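Local coordinates for acyl-CoA dehydrogenase (Thermus thermophilus, PDB 2Z1Q), which probably oxidises saturated acyl-CoA thioesters to their 2,3-dehydroacyl-CoA products, using bound FAD and passing the electrons on to an acceptor, at residues K171-N176 with V240-V245. Numbering follows the deposited sequence.
Sequences KHYILN and VPVENV
The Tyr173 ring meets Val242 and Val245 obliquely: its CE2 corner lies 3.7 Å from Val245 CG2, and Val242 flanks the same CD2-CE2 side, with CG1 4.2 Å from CE2. Tyr173 chi1, -93°, is turned well off the staggered value, with CG still roughly anti to the carbonyl carbon and the CD2-CE2 side of the ring against the two valines. The His172 ring, on the other face of the sheet, comes obliquely to Pro241, CD2 lying 4.2 Å from the proline CG. On the face shared with Tyr173, Leu175 lies obliquely across Val240, its CD1 4.1 Å from Val240 CG2, extending the apolar face.

The backbones join as an antiparallel pair. Tyr173 and Val240 form the hydrogen-bonded pair, Tyr173 N to Val240 O at 2.6 Å and Val240 N to Tyr173 O at 2.7 Å; His172 and Pro241 form the non-hydrogen-bonded pair. Val242 N then reaches Lys171 O at 3.0 Å, nearly straight at hydrogen (165°) but from above the carbonyl plane. There 240-245 turns into a short 3-10 segment, with Asn244 N bonded to Pro241 O.

The contact pairs strands 172-183 and 238-241 in the beta-rich middle domain, the Leu175 side chain about 14 Å from the bound FAD. Strand 163-166 pairs with the other edge of strand 172-183, its Leu166 touching Tyr173, while Val207 and Phe205 of strand 201-208 pack on Val240 and Val245, respectively.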
# COMPACT_ATOMS: atom_id res chain seq x y z
N LYS B 171 33.66 -20.85 -34.08
CA LYS B 171 34.36 -19.96 -33.16
C LYS B 171 33.43 -18.97 -32.46
O LYS B 171 33.80 -18.37 -31.46
CB LYS B 171 35.46 -19.18 -33.89
CG LYS B 171 36.75 -19.96 -34.13
CD LYS B 171 37.86 -19.00 -34.57
CE LYS B 171 39.23 -19.67 -34.62
NZ LYS B 171 39.34 -20.76 -35.63
N HIS B 172 32.21 -18.80 -32.98
CA HIS B 172 31.26 -17.87 -32.39
C HIS B 172 29.85 -18.45 -32.23
O HIS B 172 29.51 -19.46 -32.85
CB HIS B 172 31.17 -16.60 -33.23
CG HIS B 172 32.48 -15.88 -33.40
ND1 HIS B 172 33.51 -16.40 -34.16
CD2 HIS B 172 32.92 -14.70 -32.91
CE1 HIS B 172 34.53 -15.56 -34.12
NE2 HIS B 172 34.20 -14.53 -33.37
N TYR B 173 29.06 -17.80 -31.39
CA TYR B 173 27.67 -18.18 -31.16
C TYR B 173 26.83 -16.99 -31.60
O TYR B 173 27.17 -15.84 -31.31
CB TYR B 173 27.42 -18.47 -29.67
CG TYR B 173 27.59 -19.92 -29.28
CD1 TYR B 173 26.78 -20.91 -29.84
CD2 TYR B 173 28.55 -20.31 -28.34
CE1 TYR B 173 26.92 -22.25 -29.48
CE2 TYR B 173 28.70 -21.65 -27.97
CZ TYR B 173 27.88 -22.61 -28.55
OH TYR B 173 28.01 -23.94 -28.20
N ILE B 174 25.75 -17.25 -32.33
CA ILE B 174 24.89 -16.17 -32.80
C ILE B 174 23.65 -16.06 -31.92
O ILE B 174 22.87 -17.02 -31.79
CB ILE B 174 24.43 -16.41 -34.25
CG1 ILE B 174 25.63 -16.76 -35.13
CG2 ILE B 174 23.74 -15.15 -34.78
CD1 ILE B 174 25.25 -17.13 -36.54
N LEU B 175 23.48 -14.90 -31.30
CA LEU B 175 22.36 -14.67 -30.40
C LEU B 175 21.23 -13.83 -30.98
O LEU B 175 21.46 -12.77 -31.58
CB LEU B 175 22.84 -14.03 -29.09
CG LEU B 175 23.72 -14.83 -28.13
CD1 LEU B 175 23.77 -14.13 -26.79
CD2 LEU B 175 23.14 -16.22 -27.96
N ASN B 176 20.01 -14.30 -30.78
CA ASN B 176 18.82 -13.61 -31.25
C ASN B 176 17.71 -13.69 -30.20
O ASN B 176 17.36 -14.77 -29.71
CB ASN B 176 18.35 -14.23 -32.57
CG ASN B 176 19.19 -13.78 -33.76
OD1 ASN B 176 19.14 -12.62 -34.16
ND2 ASN B 176 19.99 -14.70 -34.30
N VAL B 240 29.07 -14.06 -30.47
CA VAL B 240 29.68 -14.24 -29.17
C VAL B 240 30.71 -15.37 -29.22
O VAL B 240 30.38 -16.52 -29.53
CB VAL B 240 28.61 -14.55 -28.10
CG1 VAL B 240 29.26 -14.77 -26.76
CG2 VAL B 240 27.61 -13.40 -28.01
N PRO B 241 31.98 -15.05 -28.93
CA PRO B 241 33.05 -16.04 -28.94
C PRO B 241 32.71 -17.25 -28.09
O PRO B 241 32.18 -17.11 -26.98
CB PRO B 241 34.24 -15.26 -28.39
CG PRO B 241 34.00 -13.88 -28.93
CD PRO B 241 32.51 -13.69 -28.70
N VAL B 242 32.99 -18.44 -28.60
CA VAL B 242 32.70 -19.66 -27.88
C VAL B 242 33.21 -19.63 -26.44
O VAL B 242 32.57 -20.19 -25.54
CB VAL B 242 33.33 -20.87 -28.59
CG1 VAL B 242 32.91 -22.15 -27.89
CG2 VAL B 242 32.91 -20.89 -30.04
N GLU B 243 34.35 -18.98 -26.20
CA GLU B 243 34.90 -18.93 -24.85
C GLU B 243 34.13 -17.97 -23.94
O GLU B 243 34.44 -17.85 -22.75
CB GLU B 243 36.38 -18.54 -24.88
CG GLU B 243 36.68 -17.15 -25.45
CD GLU B 243 36.83 -17.14 -26.96
OE1 GLU B 243 37.27 -16.09 -27.49
OE2 GLU B 243 36.51 -18.15 -27.63
N ASN B 244 33.14 -17.29 -24.50
CA ASN B 244 32.34 -16.37 -23.71
C ASN B 244 31.16 -17.06 -23.06
O ASN B 244 30.32 -16.42 -22.44
CB ASN B 244 31.83 -15.21 -24.57
CG ASN B 244 32.85 -14.11 -24.72
OD1 ASN B 244 33.83 -14.03 -23.97
ND2 ASN B 244 32.63 -13.23 -25.68
N VAL B 245 31.11 -18.38 -23.20
CA VAL B 245 30.04 -19.15 -22.59
C VAL B 245 30.31 -19.20 -21.10
O VAL B 245 31.36 -19.68 -20.67
CB VAL B 245 30.01 -20.58 -23.14
CG1 VAL B 245 29.05 -21.43 -22.31
CG2 VAL B 245 29.58 -20.57 -24.59